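PDB 7M13: GDP-L-fucose synthase from Campylobacter jejuni subsp. jejuni serotype O:2, which uses NADPH in making GDP-D-glycero-L-gluco-heptose for the capsular polysaccharide, and belongs to the fucose synthase subfamily of epimerase/dehydratase enzymes. Local coordinates for residues Met150-Asn155 with Lys273-Asn278; Ile163-Asn168 with Ile255-Asn260. One frame throughout, in Å; residues are numbered along the deposited sequence.

Interaction 1: Met150-Asn155 with Lys273-Asn278; sequences MCESYN and KNTHIN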
loop_
_atom_site.group_PDB
_atom_site.type_symbol
_atom_site.label_atom_id
_atom_site.label_comp_id
_atom_site.label_asym_id
_atom_site.label_seq_id
_atom_site.Cartn_x
_atom_site.Cartn_y
_atom_site.Cartn_z
ATOM N N MET B 150 7.872 -1.474 0.716
ATOM C CA MET B 150 8.511 -0.846 1.903
ATOM C C MET B 150 9.951 -1.364 2.030
ATOM O O MET B 150 10.850 -0.539 2.278
ATOM C CB MET B 150 7.737 -1.180 3.182
ATOM C CG MET B 150 6.658 -0.167 3.516
ATOM S SD MET B 150 7.310 1.274 4.400
ATOM C CE MET B 150 7.748 0.527 5.968
ATOM N N CYS B 151 10.154 -2.678 1.864
ATOM C CA CYS B 151 11.500 -3.265 1.962
ATOM C C CYS B 151 12.370 -2.675 0.851
ATOM O O CYS B 151 13.491 -2.202 1.090
ATOM C CB CYS B 151 11.477 -4.781 1.832
ATOM S SG CYS B 151 10.797 -5.635 3.276
ATOM N N GLU B 152 11.893 -2.739 -0.391
ATOM C CA GLU B 152 12.697 -2.326 -1.546
ATOM C C GLU B 152 13.004 -0.838 -1.416
ATOM O O GLU B 152 14.136 -0.385 -1.787
ATOM C CB GLU B 152 11.927 -2.616 -2.823
ATOM C CG GLU B 152 12.633 -2.182 -4.077
ATOM C CD GLU B 152 11.759 -2.470 -5.273
ATOM O OE1 GLU B 152 10.781 -1.686 -5.524
ATOM O OE2 GLU B 152 12.035 -3.512 -5.932
ATOM N N SER B 153 12.024 -0.035 -1.005
ATOM C CA SER B 153 12.218 1.442 -0.972
ATOM C C SER B 153 13.272 1.825 0.082
ATOM O O SER B 153 14.079 2.729 -0.149
ATOM C CB SER B 153 10.916 2.135 -0.709
ATOM O OG SER B 153 9.969 1.823 -1.730
ATOM N N TYR B 154 13.292 1.154 1.226
ATOM C CA TYR B 154 14.348 1.340 2.258
ATOM C C TYR B 154 15.704 0.938 1.664
ATOM O O TYR B 154 16.726 1.645 1.839
ATOM C CB TYR B 154 14.017 0.597 3.552
ATOM C CG TYR B 154 13.171 1.433 4.478
ATOM C CD1 TYR B 154 11.814 1.560 4.288
ATOM C CD2 TYR B 154 13.761 2.263 5.422
ATOM C CE1 TYR B 154 11.049 2.375 5.106
ATOM C CE2 TYR B 154 13.008 3.091 6.234
ATOM C CZ TYR B 154 11.641 3.169 6.064
ATOM O OH TYR B 154 10.853 4.015 6.821
ATOM N N ASN B 155 15.729 -0.149 0.908
ATOM C CA ASN B 155 17.002 -0.632 0.331
ATOM C C ASN B 155 17.549 0.448 -0.618
ATOM O O ASN B 155 18.760 0.721 -0.652
ATOM C CB ASN B 155 16.775 -1.942 -0.409
ATOM C CG ASN B 155 16.402 -3.097 0.518
ATOM O OD1 ASN B 155 16.523 -3.015 1.759
ATOM N ND2 ASN B 155 15.925 -4.169 -0.083
ATOM N N LYS B 273 13.295 -2.811 -9.357
ATOM C CA LYS B 273 11.844 -2.962 -9.123
ATOM C C LYS B 273 11.598 -4.457 -9.115
ATOM O O LYS B 273 12.372 -5.195 -9.758
ATOM C CB LYS B 273 10.986 -2.315 -10.213
ATOM C CG LYS B 273 9.514 -2.208 -9.887
ATOM C CD LYS B 273 8.752 -1.399 -10.946
ATOM C CE LYS B 273 8.606 -2.139 -12.258
ATOM N NZ LYS B 273 7.564 -1.514 -13.111
ATOM N N ASN B 274 10.541 -4.914 -8.451
ATOM C CA ASN B 274 10.186 -6.341 -8.383
ATOM C C ASN B 274 11.394 -7.121 -7.861
ATOM O O ASN B 274 11.743 -8.202 -8.400
ATOM C CB ASN B 274 9.685 -6.833 -9.739
ATOM C CG ASN B 274 8.393 -6.145 -10.132
ATOM O OD1 ASN B 274 7.505 -5.951 -9.309
ATOM N ND2 ASN B 274 8.270 -5.791 -11.405
ATOM N N THR B 275 11.991 -6.621 -6.792
ATOM C CA THR B 275 13.141 -7.275 -6.134
ATOM C C THR B 275 12.739 -8.254 -5.052
ATOM O O THR B 275 13.645 -8.792 -4.389
ATOM C CB THR B 275 14.132 -6.246 -5.612
ATOM O OG1 THR B 275 13.499 -5.383 -4.669
ATOM C CG2 THR B 275 14.768 -5.466 -6.731
ATOM N N HIS B 276 11.441 -8.467 -4.850
ATOM C CA HIS B 276 10.954 -9.600 -4.047
ATOM C C HIS B 276 11.324 -10.906 -4.744
ATOM O O HIS B 276 11.666 -10.894 -5.956
ATOM C CB HIS B 276 9.452 -9.499 -3.805
ATOM C CG HIS B 276 8.617 -9.395 -5.017
ATOM N ND1 HIS B 276 8.518 -8.247 -5.741
ATOM C CD2 HIS B 276 7.861 -10.335 -5.643
ATOM C CE1 HIS B 276 7.712 -8.465 -6.776
ATOM N NE2 HIS B 276 7.302 -9.739 -6.734
ATOM N N ILE B 277 11.291 -12.006 -3.999
ATOM C CA ILE B 277 11.695 -13.334 -4.552
ATOM C C ILE B 277 10.612 -14.333 -4.215
ATOM O O ILE B 277 10.332 -14.559 -3.036
ATOM C CB ILE B 277 13.021 -13.802 -3.933
ATOM C CG1 ILE B 277 14.084 -12.707 -3.834
ATOM C CG2 ILE B 277 13.517 -15.025 -4.668
ATOM C CD1 ILE B 277 15.261 -13.108 -2.992
ATOM N N ASN B 278 10.130 -15.040 -5.216
ATOM C CA ASN B 278 9.183 -16.141 -4.958
ATOM C C ASN B 278 9.945 -17.341 -4.366
ATOM O O ASN B 278 11.060 -17.623 -4.790
ATOM C CB ASN B 278 8.518 -16.614 -6.235
ATOM C CG ASN B 278 7.628 -15.574 -6.847
ATOM O OD1 ASN B 278 7.118 -14.677 -6.163
ATOM N ND2 ASN B 278 7.409 -15.729 -8.160
HETATM O O HOH W 1 9.021 -3.529 -6.484
#
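Glu152, on a helix, and Thr275, in the turn ahead of strand 277-278, are the pair with the closest CA atoms across the contact, 6.8 Å apart. Glu152 carries the contact from the helix side. Its CG is anti to the backbone N (chi1 178°), and the rest of the chain is extended, which carries the carboxylate across to the turn. There it meets the Thr275 side chain at about a right angle.

Two donors of Thr275 grip one oxygen. The hydroxyl OG1 gives a hydrogen bond of 2.7 Å to Glu152 OE2, arriving on the anti side and 20° out of the carboxylate plane. The backbone N of Thr275 bonds the same OE2 at 3.2 Å, nearly along its C-O axis. The other oxygen is held through water: the water donates to Glu152 OE1 at 2.7 Å and accepts from Asn274 N at 2.8 Å. The carboxylate therefore receives the turn's amides partly directly and partly through water. Such a set of donors would favour the ionised form. Lys273 comes close through its main chain, its CA 3.2 Å from Glu152 OE2. Its CB points away from the helix, and its NZ forms a salt bridge with Asp132 of the second subunit.

Asn274 has positive phi (55°), a left-handed conformation that helps turn the chain here. Just beyond, Ile277 pairs by backbone hydrogen bonds with Thr164 and Val166 of strand 162-171. Helix 138-158 packs through Met150 and Cys151 on helix 80-100. Met150, Ser153 and Tyr154 also touch the second subunit, consistent with the four-helix dimer interface of extended short-chain dehydrogenases. The turn thus lies between this interface helix and the edge of the Rossmann sheet.

Interaction 2: Ile163-Asn168 with Ile255-Asn260; sequences ITLVLN and IYTMQN. With NAP (NADP nicotinamide-adenine-dinucleotide phosphate), chain E.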
loop_
_atom_site.group_PDB
_atom_site.type_symbol
_atom_site.label_atom_id
_atom_site.label_comp_id
_atom_site.label_asym_id
_atom_site.label_seq_id
_atom_site.Cartn_x
_atom_site.Cartn_y
_atom_site.Cartn_z
ATOM N N ILE B 163 14.753 -8.048 2.626
ATOM C CA ILE B 163 14.420 -8.929 1.476
ATOM C C ILE B 163 13.044 -9.540 1.706
ATOM O O ILE B 163 12.778 -10.029 2.812
ATOM C CB ILE B 163 15.466 -10.034 1.357
ATOM C CG1 ILE B 163 16.893 -9.506 1.401
ATOM C CG2 ILE B 163 15.201 -10.817 0.087
ATOM C CD1 ILE B 163 17.195 -8.547 0.328
ATOM N N THR B 164 12.187 -9.536 0.678
ATOM C CA THR B 164 10.840 -10.134 0.726
ATOM C C THR B 164 10.863 -11.468 -0.019
ATOM O O THR B 164 11.249 -11.484 -1.212
ATOM C CB THR B 164 9.754 -9.225 0.131
ATOM O OG1 THR B 164 9.713 -8.049 0.967
ATOM C CG2 THR B 164 8.394 -9.866 0.129
ATOM N N LEU B 165 10.398 -12.515 0.640
ATOM C CA LEU B 165 10.207 -13.851 0.073
ATOM C C LEU B 165 8.714 -14.133 0.024
ATOM O O LEU B 165 8.028 -13.936 1.029
ATOM C CB LEU B 165 10.910 -14.893 0.944
ATOM C CG LEU B 165 12.391 -14.679 1.201
ATOM C CD1 LEU B 165 12.962 -15.797 2.081
ATOM C CD2 LEU B 165 13.171 -14.592 -0.112
ATOM N N VAL B 166 8.204 -14.590 -1.111
ATOM C CA VAL B 166 6.750 -14.697 -1.353
ATOM C C VAL B 166 6.372 -16.158 -1.579
ATOM O O VAL B 166 6.987 -16.787 -2.436
ATOM C CB VAL B 166 6.341 -13.828 -2.551
ATOM C CG1 VAL B 166 4.836 -13.775 -2.705
ATOM C CG2 VAL B 166 6.929 -12.418 -2.426
ATOM N N LEU B 167 5.360 -16.647 -0.869
ATOM C CA LEU B 167 4.897 -18.048 -0.986
ATOM C C LEU B 167 3.379 -18.094 -1.102
ATOM O O LEU B 167 2.690 -17.088 -0.846
ATOM C CB LEU B 167 5.368 -18.871 0.216
ATOM C CG LEU B 167 4.898 -18.411 1.594
ATOM C CD1 LEU B 167 4.645 -19.616 2.482
ATOM C CD2 LEU B 167 5.910 -17.498 2.244
ATOM N N ASN B 168 2.866 -19.276 -1.444
ATOM C CA ASN B 168 1.419 -19.500 -1.621
ATOM C C ASN B 168 0.769 -20.257 -0.456
ATOM O O ASN B 168 -0.266 -19.798 0.006
ATOM C CB ASN B 168 1.176 -20.241 -2.935
ATOM C CG ASN B 168 1.234 -19.275 -4.097
ATOM O OD1 ASN B 168 0.637 -18.199 -4.030
ATOM N ND2 ASN B 168 1.859 -19.688 -5.194
ATOM N N ILE B 255 16.992 -18.646 5.950
ATOM C CA ILE B 255 18.372 -18.576 6.486
ATOM C C ILE B 255 19.364 -18.447 5.325
ATOM O O ILE B 255 20.340 -17.676 5.378
ATOM C CB ILE B 255 18.672 -19.781 7.387
ATOM C CG1 ILE B 255 17.780 -19.752 8.627
ATOM C CG2 ILE B 255 20.153 -19.760 7.720
ATOM C CD1 ILE B 255 17.716 -21.058 9.375
ATOM N N TYR B 256 19.134 -19.153 4.220
ATOM C CA TYR B 256 20.005 -19.008 3.039
ATOM C C TYR B 256 20.026 -17.555 2.546
ATOM O O TYR B 256 21.071 -17.018 2.158
ATOM C CB TYR B 256 19.535 -19.934 1.919
ATOM C CG TYR B 256 20.375 -19.833 0.688
ATOM C CD1 TYR B 256 21.499 -20.625 0.557
ATOM C CD2 TYR B 256 20.062 -18.954 -0.341
ATOM C CE1 TYR B 256 22.305 -20.517 -0.564
ATOM C CE2 TYR B 256 20.869 -18.828 -1.453
ATOM C CZ TYR B 256 21.994 -19.620 -1.559
ATOM O OH TYR B 256 22.807 -19.533 -2.665
ATOM N N THR B 257 18.853 -16.931 2.521
ATOM C CA THR B 257 18.726 -15.514 2.124
ATOM C C THR B 257 19.583 -14.672 3.050
ATOM O O THR B 257 20.351 -13.867 2.566
ATOM C CB THR B 257 17.258 -15.051 2.168
ATOM O OG1 THR B 257 16.481 -15.832 1.254
ATOM C CG2 THR B 257 17.125 -13.638 1.624
ATOM N N MET B 258 19.422 -14.812 4.365
ATOM C CA MET B 258 20.242 -14.012 5.297
ATOM C C MET B 258 21.723 -14.201 4.970
ATOM O O MET B 258 22.480 -13.224 4.984
ATOM C CB MET B 258 20.028 -14.458 6.749
ATOM C CG MET B 258 18.756 -14.022 7.322
ATOM S SD MET B 258 18.602 -12.188 7.331
ATOM C CE MET B 258 17.278 -12.042 8.523
ATOM N N GLN B 259 22.137 -15.438 4.699
ATOM C CA GLN B 259 23.577 -15.723 4.620
ATOM C C GLN B 259 24.134 -15.399 3.244
ATOM O O GLN B 259 25.375 -15.334 3.129
ATOM C CB GLN B 259 23.868 -17.185 4.964
ATOM C CG GLN B 259 23.492 -17.580 6.361
ATOM C CD GLN B 259 24.172 -16.737 7.407
ATOM O OE1 GLN B 259 23.874 -15.561 7.562
ATOM N NE2 GLN B 259 25.036 -17.356 8.196
ATOM N N ASN B 260 23.300 -15.260 2.205
ATOM C CA ASN B 260 23.826 -15.295 0.811
ATOM C C ASN B 260 23.223 -14.221 -0.099
ATOM O O ASN B 260 23.865 -13.914 -1.120
ATOM C CB ASN B 260 23.587 -16.653 0.146
ATOM C CG ASN B 260 24.401 -17.734 0.819
ATOM O OD1 ASN B 260 25.616 -17.795 0.644
ATOM N ND2 ASN B 260 23.758 -18.508 1.672
HETATM P PA NAP E . 0.806 -17.688 11.643
HETATM O O1A NAP E . -0.576 -17.211 11.310
HETATM O O2A NAP E . 0.977 -19.160 11.930
HETATM O O5B NAP E . 1.405 -16.933 12.883
HETATM C C5B NAP E . 1.354 -15.509 12.966
HETATM C C4B NAP E . 1.931 -15.134 14.294
HETATM O O4B NAP E . 1.973 -13.689 14.345
HETATM C C3B NAP E . 1.104 -15.600 15.511
HETATM O O3B NAP E . 1.940 -16.327 16.405
HETATM C C2B NAP E . 0.554 -14.301 16.087
HETATM O O2B NAP E . 0.481 -14.289 17.514
HETATM C C1B NAP E . 1.609 -13.291 15.651
HETATM N N9A NAP E . 1.074 -11.947 15.614
HETATM C C8A NAP E . 0.044 -11.473 14.860
HETATM N N7A NAP E . -0.290 -10.234 15.132
HETATM C C5A NAP E . 0.572 -9.871 16.145
HETATM C C6A NAP E . 0.711 -8.679 16.877
HETATM N N6A NAP E . -0.076 -7.608 16.724
HETATM N N1A NAP E . 1.670 -8.658 17.829
HETATM C C2A NAP E . 2.437 -9.742 18.007
HETATM N N3A NAP E . 2.387 -10.919 17.380
HETATM C C4A NAP E . 1.417 -10.917 16.458
HETATM O O3 NAP E . 1.786 -17.272 10.451
HETATM P PN NAP E . 2.412 -18.194 9.325
HETATM O O1N NAP E . 1.325 -19.002 8.731
HETATM O O2N NAP E . 3.587 -18.858 9.924
HETATM O O5D NAP E . 2.888 -17.077 8.268
HETATM C C5D NAP E . 4.193 -16.548 8.318
HETATM C C4D NAP E . 4.336 -15.574 7.183
HETATM O O4D NAP E . 4.199 -16.274 5.915
HETATM C C3D NAP E . 3.301 -14.441 7.167
HETATM O O3D NAP E . 3.884 -13.226 6.677
HETATM C C2D NAP E . 2.274 -14.990 6.217
HETATM O O2D NAP E . 1.418 -13.996 5.663
HETATM C C1D NAP E . 3.146 -15.660 5.175
HETATM N N1N NAP E . 2.378 -16.661 4.402
HETATM C C2N NAP E . 1.819 -17.757 4.999
HETATM C C3N NAP E . 1.047 -18.611 4.288
HETATM C C7N NAP E . 0.403 -19.810 4.888
HETATM O O7N NAP E . -0.145 -20.639 4.133
HETATM N N7N NAP E . 0.452 -19.947 6.210
HETATM C C4N NAP E . 0.859 -18.407 2.866
HETATM C C5N NAP E . 1.513 -17.254 2.291
HETATM C C6N NAP E . 2.155 -16.418 3.048
HETATM P P2B NAP E . -0.740 -15.027 18.275
HETATM O O1X NAP E . -0.386 -16.485 18.186
HETATM O O2X NAP E . -2.009 -14.649 17.649
HETATM O O3X NAP E . -0.656 -14.470 19.709
#
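Thr257 meets Ile163 and Leu165 with its two branches, and the contact across the segments is entirely van der Waals. The methyl CG2 of Thr257 rests 3.7 Å from CG2 of Ile163. The hydroxyl OG1 of Thr257 lies 3.6 Å from CD1 of Leu165, with CD2 of the same leucine only slightly farther off. The Leu165 and Thr257 side chains run antiparallel, alongside one another. The Thr257 rotamer (chi1 -61°) swings CG2 opposite the main-chain N, which brings the methyl to Ile163 and the hydroxyl to Leu165.

No hydrogen bond joins the two segments. Thr257 OG1 is hydrogen-bonded within the helix to the carbonyl oxygen of Val253, one turn back. Asn260 ND2 donates to the backbone O of Tyr256 at 3.1 Å, in the carbonyl plane and on a lone pair. The same ND2 stands above one face of the Tyr256 ring, toward its rim. From strand 105-111, Lys105 NZ donates to the carbonyl oxygens of Thr257 and Met258.

Packing against the cofactor follows farther along, at Leu167 and Asn168. CG of Leu167 is 3.6 Å from C5N of the nicotinamide, and the carbonyl O of Asn168 is 3.4 Å from C4N, the carbon that carries the hydride in NADPH. Asn168 ND2 is bonded to Glu243.

Leu165 also packs on strand 105-111 and Ile277. Between these two segments the attachment is by close apolar packing, and Lys105 adds polar bonds from the neighbouring strand. The one hydroxyl at the interface is already satisfied within the helix.

Overall arrangement
Both contacts are buried, and they meet in one sheet. Their centres are about 11 Å apart, and interaction 2 is nested in the chain loop that interaction 1 closes. Strands 162-171 and 277-278 are parallel neighbours, and helix 138-158 leads directly into the first of them. Cys151 SG packs against Thr164 OG1 where the two contacts touch. Interaction 1 lies farther out, near the dimer partner, and relies on a buried carboxylate, a turn and a water. Interaction 2 lies deeper, is apolar, and continues along its strand to the nicotinamide. Thr164 and Ile163 point to different sides of that strand, toward helices 138-158 and 247-260 respectively.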